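Local coordinates for protein maquette-3 (PDB 6Z0C) that is a designed single-chain four-helix bundle, apparently built to explore how charged networks can be buried in an artificial protein, at residues Q25-I28 with R29-L32; T78-E81 with A82-L86; L163-I166 with K167-E171. All coordinates share one frame; numbering follows the deposited sequence.

Interaction 1: residues Q25-I28 with R29-L32; sequences QQLI and RELL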
loop_
_atom_site.group_PDB
_atom_site.type_symbol
_atom_site.label_atom_id
_atom_site.label_comp_id
_atom_site.label_asym_id
_atom_site.label_seq_id
_atom_site.Cartn_x
_atom_site.Cartn_y
_atom_site.Cartn_z
ATOM N N GLN A 25 -3.980 -5.666 -1.786
ATOM C CA GLN A 25 -4.696 -6.328 -0.658
ATOM C C GLN A 25 -4.107 -7.725 -0.415
ATOM O O GLN A 25 -3.939 -8.098 0.766
ATOM C CB GLN A 25 -6.202 -6.376 -0.920
ATOM C CG GLN A 25 -6.830 -4.991 -0.993
ATOM C CD GLN A 25 -8.171 -4.924 -0.308
ATOM O OE1 GLN A 25 -9.144 -5.528 -0.755
ATOM N NE2 GLN A 25 -8.230 -4.180 0.785
ATOM N N GLN A 26 -3.791 -8.466 -1.481
ATOM C CA GLN A 26 -3.196 -9.825 -1.375
ATOM C C GLN A 26 -1.797 -9.721 -0.758
ATOM O O GLN A 26 -1.479 -10.559 0.106
ATOM C CB GLN A 26 -3.145 -10.527 -2.734
ATOM C CG GLN A 26 -2.575 -11.941 -2.669
ATOM C CD GLN A 26 -3.354 -12.851 -1.748
ATOM O OE1 GLN A 26 -4.567 -12.721 -1.590
ATOM N NE2 GLN A 26 -2.657 -13.790 -1.129
ATOM N N LEU A 27 -0.987 -8.745 -1.179
ATOM C CA LEU A 27 0.395 -8.577 -0.653
ATOM C C LEU A 27 0.326 -8.190 0.830
ATOM O O LEU A 27 1.120 -8.726 1.609
ATOM C CB LEU A 27 1.165 -7.546 -1.487
ATOM C CG LEU A 27 2.590 -7.242 -1.019
ATOM C CD1 LEU A 27 3.381 -8.516 -0.755
ATOM C CD2 LEU A 27 3.320 -6.377 -2.041
ATOM N N ILE A 28 -0.615 -7.327 1.224
ATOM C CA ILE A 28 -0.819 -6.964 2.658
ATOM C C ILE A 28 -1.151 -8.233 3.455
ATOM O O ILE A 28 -0.585 -8.397 4.552
ATOM C CB ILE A 28 -1.895 -5.880 2.833
ATOM C CG1 ILE A 28 -1.421 -4.529 2.292
ATOM C CG2 ILE A 28 -2.299 -5.781 4.295
ATOM C CD1 ILE A 28 -2.528 -3.520 2.109
ATOM N N ARG A 29 -2.034 -9.091 2.938
ATOM C CA ARG A 29 -2.412 -10.369 3.607
ATOM C C ARG A 29 -1.155 -11.227 3.800
ATOM O O ARG A 29 -0.995 -11.787 4.894
ATOM C CB ARG A 29 -3.489 -11.118 2.815
ATOM C CG ARG A 29 -4.903 -10.614 3.066
ATOM C CD ARG A 29 -5.956 -11.601 2.598
ATOM N NE ARG A 29 -5.963 -11.696 1.146
ATOM C CZ ARG A 29 -6.614 -10.873 0.325
ATOM N NH1 ARG A 29 -6.530 -11.055 -0.982
ATOM N NH2 ARG A 29 -7.345 -9.878 0.801
ATOM N N GLU A 30 -0.286 -11.305 2.785
ATOM C CA GLU A 30 0.970 -12.103 2.836
ATOM C C GLU A 30 1.920 -11.486 3.870
ATOM O O GLU A 30 2.556 -12.254 4.613
ATOM C CB GLU A 30 1.599 -12.209 1.446
ATOM C CG GLU A 30 0.814 -13.127 0.525
ATOM C CD GLU A 30 1.188 -13.096 -0.948
ATOM O OE1 GLU A 30 0.657 -13.941 -1.700
ATOM O OE2 GLU A 30 1.992 -12.228 -1.345
ATOM N N LEU A 31 1.996 -10.154 3.929
ATOM C CA LEU A 31 2.842 -9.417 4.907
ATOM C C LEU A 31 2.337 -9.678 6.327
ATOM O O LEU A 31 3.168 -9.900 7.217
ATOM C CB LEU A 31 2.816 -7.919 4.594
ATOM C CG LEU A 31 3.950 -7.420 3.706
ATOM C CD1 LEU A 31 3.747 -5.953 3.372
ATOM C CD2 LEU A 31 5.300 -7.635 4.374
ATOM N N LEU A 32 1.021 -9.627 6.529
ATOM C CA LEU A 32 0.394 -9.903 7.847
ATOM C C LEU A 32 0.761 -11.321 8.301
ATOM O O LEU A 32 1.151 -11.484 9.480
ATOM C CB LEU A 32 -1.119 -9.710 7.727
ATOM C CG LEU A 32 -1.581 -8.253 7.720
ATOM C CD1 LEU A 32 -3.012 -8.134 7.220
ATOM C CD2 LEU A 32 -1.451 -7.645 9.108
#

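Interaction 2: residues T78-E81 with A82-L86; sequences TAQE and AQQLL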
loop_
_atom_site.group_PDB
_atom_site.type_symbol
_atom_site.label_atom_id
_atom_site.label_comp_id
_atom_site.label_asym_id
_atom_site.label_seq_id
_atom_site.Cartn_x
_atom_site.Cartn_y
_atom_site.Cartn_z
ATOM N N THR A 78 -7.624 1.210 4.123
ATOM C CA THR A 78 -7.257 2.295 3.171
ATOM C C THR A 78 -7.423 1.793 1.729
ATOM O O THR A 78 -8.021 2.525 0.921
ATOM C CB THR A 78 -5.847 2.828 3.456
ATOM O OG1 THR A 78 -5.829 3.262 4.816
ATOM C CG2 THR A 78 -5.447 3.970 2.547
ATOM N N ALA A 79 -6.922 0.593 1.417
ATOM C CA ALA A 79 -7.007 -0.024 0.070
ATOM C C ALA A 79 -8.479 -0.253 -0.299
ATOM O O ALA A 79 -8.837 -0.015 -1.466
ATOM C CB ALA A 79 -6.213 -1.306 0.024
ATOM N N GLN A 80 -9.297 -0.681 0.666
ATOM C CA GLN A 80 -10.761 -0.893 0.496
ATOM C C GLN A 80 -11.439 0.441 0.152
ATOM O O GLN A 80 -12.247 0.461 -0.791
ATOM C CB GLN A 80 -11.353 -1.504 1.766
ATOM C CG GLN A 80 -12.816 -1.896 1.633
ATOM C CD GLN A 80 -13.324 -2.576 2.880
ATOM O OE1 GLN A 80 -12.676 -3.462 3.436
ATOM N NE2 GLN A 80 -14.495 -2.156 3.334
ATOM N N GLU A 81 -11.119 1.507 0.891
ATOM C CA GLU A 81 -11.679 2.872 0.689
ATOM C C GLU A 81 -11.317 3.364 -0.722
ATOM O O GLU A 81 -12.190 3.941 -1.395
ATOM C CB GLU A 81 -11.157 3.802 1.786
ATOM C CG GLU A 81 -11.747 5.200 1.752
ATOM C CD GLU A 81 -11.215 6.125 2.835
ATOM O OE1 GLU A 81 -10.731 5.614 3.867
ATOM O OE2 GLU A 81 -11.282 7.354 2.641
ATOM N N ALA A 82 -10.081 3.125 -1.164
ATOM C CA ALA A 82 -9.606 3.451 -2.531
ATOM C C ALA A 82 -10.455 2.700 -3.565
ATOM O O ALA A 82 -10.808 3.305 -4.580
ATOM C CB ALA A 82 -8.140 3.125 -2.670
ATOM N N GLN A 83 -10.773 1.427 -3.312
ATOM C CA GLN A 83 -11.556 0.580 -4.254
ATOM C C GLN A 83 -12.964 1.175 -4.401
ATOM O O GLN A 83 -13.461 1.234 -5.543
ATOM C CB GLN A 83 -11.563 -0.881 -3.793
ATOM C CG GLN A 83 -11.617 -1.879 -4.945
ATOM C CD GLN A 83 -10.648 -3.030 -4.800
ATOM O OE1 GLN A 83 -9.918 -3.368 -5.734
ATOM N NE2 GLN A 83 -10.638 -3.649 -3.626
ATOM N N GLN A 84 -13.559 1.629 -3.292
ATOM C CA GLN A 84 -14.908 2.261 -3.252
ATOM C C GLN A 84 -14.873 3.586 -4.027
ATOM O O GLN A 84 -15.777 3.810 -4.854
ATOM C CB GLN A 84 -15.365 2.445 -1.803
ATOM C CG GLN A 84 -15.735 1.131 -1.125
ATOM C CD GLN A 84 -15.776 1.212 0.383
ATOM O OE1 GLN A 84 -15.521 2.257 0.982
ATOM N NE2 GLN A 84 -16.100 0.093 1.014
ATOM N N LEU A 85 -13.861 4.425 -3.787
ATOM C CA LEU A 85 -13.684 5.723 -4.500
ATOM C C LEU A 85 -13.453 5.470 -5.994
ATOM O O LEU A 85 -13.967 6.256 -6.808
ATOM C CB LEU A 85 -12.512 6.493 -3.888
ATOM C CG LEU A 85 -12.733 7.015 -2.469
ATOM C CD1 LEU A 85 -11.429 7.537 -1.887
ATOM C CD2 LEU A 85 -13.801 8.099 -2.435
ATOM N N LEU A 86 -12.725 4.406 -6.345
ATOM C CA LEU A 86 -12.430 4.050 -7.757
ATOM C C LEU A 86 -13.732 3.720 -8.508
ATOM O O LEU A 86 -13.855 4.121 -9.676
ATOM C CB LEU A 86 -11.448 2.877 -7.784
ATOM C CG LEU A 86 -10.964 2.451 -9.168
ATOM C CD1 LEU A 86 -10.282 3.600 -9.899
ATOM C CD2 LEU A 86 -10.028 1.261 -9.056
#

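Interaction 3: residues L163-I166 with K167-E171; sequences LQVI and KQQRE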
loop_
_atom_site.group_PDB
_atom_site.type_symbol
_atom_site.label_atom_id
_atom_site.label_comp_id
_atom_site.label_asym_id
_atom_site.label_seq_id
_atom_site.Cartn_x
_atom_site.Cartn_y
_atom_site.Cartn_z
ATOM N N LEU A 163 14.619 -10.176 6.505
ATOM C CA LEU A 163 15.126 -9.855 5.145
ATOM C C LEU A 163 14.034 -10.128 4.096
ATOM O O LEU A 163 13.917 -9.320 3.147
ATOM C CB LEU A 163 16.405 -10.654 4.879
ATOM C CG LEU A 163 17.627 -10.200 5.678
ATOM C CD1 LEU A 163 18.770 -11.190 5.535
ATOM C CD2 LEU A 163 18.076 -8.810 5.252
ATOM N N GLN A 164 13.245 -11.195 4.264
ATOM C CA GLN A 164 12.113 -11.531 3.354
ATOM C C GLN A 164 10.998 -10.490 3.522
ATOM O O GLN A 164 10.423 -10.081 2.494
ATOM C CB GLN A 164 11.589 -12.949 3.607
ATOM C CG GLN A 164 10.277 -13.256 2.893
ATOM C CD GLN A 164 10.366 -13.117 1.392
ATOM O OE1 GLN A 164 11.418 -13.313 0.789
ATOM N NE2 GLN A 164 9.246 -12.786 0.770
ATOM N N VAL A 165 10.697 -10.090 4.762
ATOM C CA VAL A 165 9.676 -9.044 5.077
ATOM C C VAL A 165 10.031 -7.764 4.314
ATOM O O VAL A 165 9.126 -7.163 3.708
ATOM C CB VAL A 165 9.565 -8.773 6.591
ATOM C CG1 VAL A 165 8.930 -7.420 6.885
ATOM C CG2 VAL A 165 8.794 -9.874 7.295
ATOM N N ILE A 166 11.300 -7.358 4.350
ATOM C CA ILE A 166 11.756 -6.082 3.725
ATOM C C ILE A 166 11.560 -6.168 2.207
ATOM O O ILE A 166 11.084 -5.174 1.636
ATOM C CB ILE A 166 13.199 -5.738 4.144
ATOM C CG1 ILE A 166 13.194 -5.070 5.521
ATOM C CG2 ILE A 166 13.887 -4.875 3.098
ATOM C CD1 ILE A 166 14.548 -4.972 6.159
ATOM N N LYS A 167 11.881 -7.307 1.584
ATOM C CA LYS A 167 11.671 -7.528 0.124
ATOM C C LYS A 167 10.203 -7.261 -0.224
ATOM O O LYS A 167 9.953 -6.567 -1.232
ATOM C CB LYS A 167 12.028 -8.954 -0.304
ATOM C CG LYS A 167 13.511 -9.239 -0.484
ATOM C CD LYS A 167 13.777 -10.609 -1.078
ATOM C CE LYS A 167 15.248 -10.912 -1.270
ATOM N NZ LYS A 167 15.904 -11.252 0.011
ATOM N N GLN A 168 9.276 -7.803 0.572
ATOM C CA GLN A 168 7.810 -7.684 0.350
ATOM C C GLN A 168 7.353 -6.234 0.568
ATOM O O GLN A 168 6.477 -5.782 -0.190
ATOM C CB GLN A 168 7.054 -8.651 1.259
ATOM C CG GLN A 168 7.296 -10.111 0.902
ATOM C CD GLN A 168 6.551 -11.065 1.804
ATOM O OE1 GLN A 168 7.085 -12.082 2.236
ATOM N NE2 GLN A 168 5.305 -10.743 2.106
ATOM N N GLN A 169 7.907 -5.525 1.554
ATOM C CA GLN A 169 7.526 -4.108 1.818
ATOM C C GLN A 169 7.997 -3.217 0.660
ATOM O O GLN A 169 7.255 -2.301 0.301
ATOM C CB GLN A 169 8.039 -3.639 3.179
ATOM C CG GLN A 169 7.102 -4.024 4.317
ATOM C CD GLN A 169 7.767 -3.940 5.667
ATOM O OE1 GLN A 169 8.982 -3.794 5.770
ATOM N NE2 GLN A 169 6.969 -4.030 6.717
ATOM N N ARG A 170 9.163 -3.487 0.068
ATOM C CA ARG A 170 9.644 -2.747 -1.134
ATOM C C ARG A 170 8.737 -3.053 -2.327
ATOM O O ARG A 170 8.504 -2.148 -3.146
ATOM C CB ARG A 170 11.083 -3.129 -1.480
ATOM C CG ARG A 170 12.087 -2.691 -0.431
ATOM C CD ARG A 170 13.470 -2.567 -1.025
ATOM N NE ARG A 170 14.461 -2.532 0.029
ATOM C CZ ARG A 170 14.734 -1.474 0.787
ATOM N NH1 ARG A 170 14.090 -0.330 0.615
ATOM N NH2 ARG A 170 15.668 -1.571 1.718
ATOM N N GLU A 171 8.275 -4.298 -2.435
ATOM C CA GLU A 171 7.326 -4.732 -3.492
ATOM C C GLU A 171 6.025 -3.936 -3.321
ATOM O O GLU A 171 5.499 -3.437 -4.329
ATOM C CB GLU A 171 7.116 -6.246 -3.413
ATOM C CG GLU A 171 6.950 -6.907 -4.766
ATOM C CD GLU A 171 8.131 -6.732 -5.707
ATOM O OE1 GLU A 171 9.212 -7.285 -5.415
ATOM O OE2 GLU A 171 7.969 -6.033 -6.722
#

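Interaction 1: residues Q25-I28 with R29-L32
Arg29, Glu30, Leu31 and Leu32 each give their backbone N-H to the carbonyl four residues back, on Gln25, Gln26, Leu27 and Ile28, so that residues 25-32 form two regular turns within helix 4-48. On the exposed side Gln26 links two charged neighbours. With CG anti to the backbone N (chi1 -178°) and a bend at chi2, its amide is carried along the helix toward Arg29 and Glu30. Gln26 OE1 accepts a short bond of 2.6 Å from Arg29 NH1, close to the guanidinium plane, and a weak one from NE at 3.2 Å. The amide and guanidinium planes are turned 61° apart. Arg29 reaches this place by a bend at chi3 (-69°), which folds the guanidinium back over the preceding turn; Gln25 O lies 3.8 Å above its centre. The other end of the amide, Gln26 NE2, points almost straight at Glu30 OE1 but is 3.4 Å from it, a weak bond. Glutamine suits the place between the two charges because one neutral amide can accept from the cation and donate, weakly here, to the anion.

In the four-helix bundle the inward side of the same turns is largely aliphatic. Leu27 and Leu31 pack against Leu172 of helix 152-194, while Ile28 and Leu32 face helix 52-99 at Gln76 and Leu72. Ile28 and Leu32, one turn apart, run alongside each other, and Ile28 CG2 meets Leu32 CD1 at 3.8 Å. Where the two faces adjoin, Leu27 CD1 comes within 4.0 Å of Glu30 OE2, the two side chains running roughly perpendicular.

Interaction 2: residues T78-E81 with A82-L86
Ala82, Gln83, Gln84 and Leu85 are tied to Thr78, Ala79, Gln80 and Glu81 by consecutive backbone hydrogen bonds from N-H to the carbonyl four residues earlier. The bond from Leu85 N to Glu81 O, 3.0 Å long, is nearly straight at 164°.

Contacts between side chains are few and loose. Gln80 is extended, with CG anti to the backbone N (chi1 -174°), and Gln84 reaches back alongside the turn, bringing Gln84 NE2 to 3.6 Å from Gln80 NE2. Both nitrogens are donors, so they meet without a hydrogen bond, their amide planes 73° apart. Both residues are exposed, where a long neutral polar chain can meet solvent. On another side Glu81 CG lies 4.3 Å from Leu85 CD1.

Van der Waals contact with the backbone accounts for much of the rest. Ala82 CB rests 3.4 Å from Ala79 O, and Leu85 CG sits 3.3 Å from Glu81 O. The methyls of Ala79 and Ala82 suit buried positions because they let a neighbouring helix come close, as Gln25 of helix 4-48 does at Ala79. The buried hydroxyl of Thr78 is satisfied within its own helix by Thr74 O, while Leu85 reaches Ile118 and Leu121 of helix 105-144. Small and aliphatic residues mostly inward, exposed Gln80, Glu81 and Gln84, and Gln83 at the border against helix 4-48 make this an amphipathic helix of a four-helix bundle.

Interaction 3: residues L163-I166 with K167-E171
Gln164 and Gln168, one helical turn apart, are joined through their side-chain amides. Gln164 NE2 donates to Gln168 OE1 over 2.7 Å, with an N-H...O angle of 169° and the acceptor close to the plane of the Gln164 amide. The donor approaches well to the side of the Gln168 carbonyl, at a C=O...N angle of 112°. The bend of Gln164 at chi2 (59°) turns its amide toward the next turn, whereas Gln168 reaches out straight, so that its OE1 meets the NE2.

Next to this pair Gln164 OE1 lies 4.0 Å from Lys167 CD. Val165 and Gln169 run side by side, with Val165 CG1 3.8 Å from Gln169 OE1. Ile166 and Arg170 do likewise, Ile166 CG2 lying 3.9 Å from Arg170 NE, so the isoleucine branch flanks the polar end of the arginine.

Backbone bonds such as Gln168 N to Gln164 O (3.2 Å) set this spacing. Beyond the turn, Arg170 NH2 forms a salt bridge with Glu137 of helix 105-144, while Val165 packs on Ile34 and Ile38 of helix 4-48. Arginine suits its place because its long chain carries the guanidinium past the Ile166 CG2 methyl to that carboxylate. The chemistry is uneven: the Gln164-Gln168 bond pairs one donor with one acceptor, but Gln169 OE1 is buried without a polar partner, which probably carries some desolvation cost.

How the interactions relate
Along the chain the three interactions come in numerical order, on helix 4-48, helix 52-99 and helix 152-194 of the bundle. Interaction 1 touches both others. Its centre lies about 16 Å from that of interaction 2, where Gln25 NE2 packs 3.6 Å from Ala79 CB, and about 11 Å from that of interaction 3, where Leu31 CD2 meets Gln168 CB at 3.7 Å. Interactions 2 and 3 do not touch: their centres are about 24 Å apart, on opposite sides of the centre of the chain. Helix 4-48 thus meets helix 52-99 through Gln25 and helix 152-194 through Leu27 and Leu31, so interaction 1 bridges the two that stay apart.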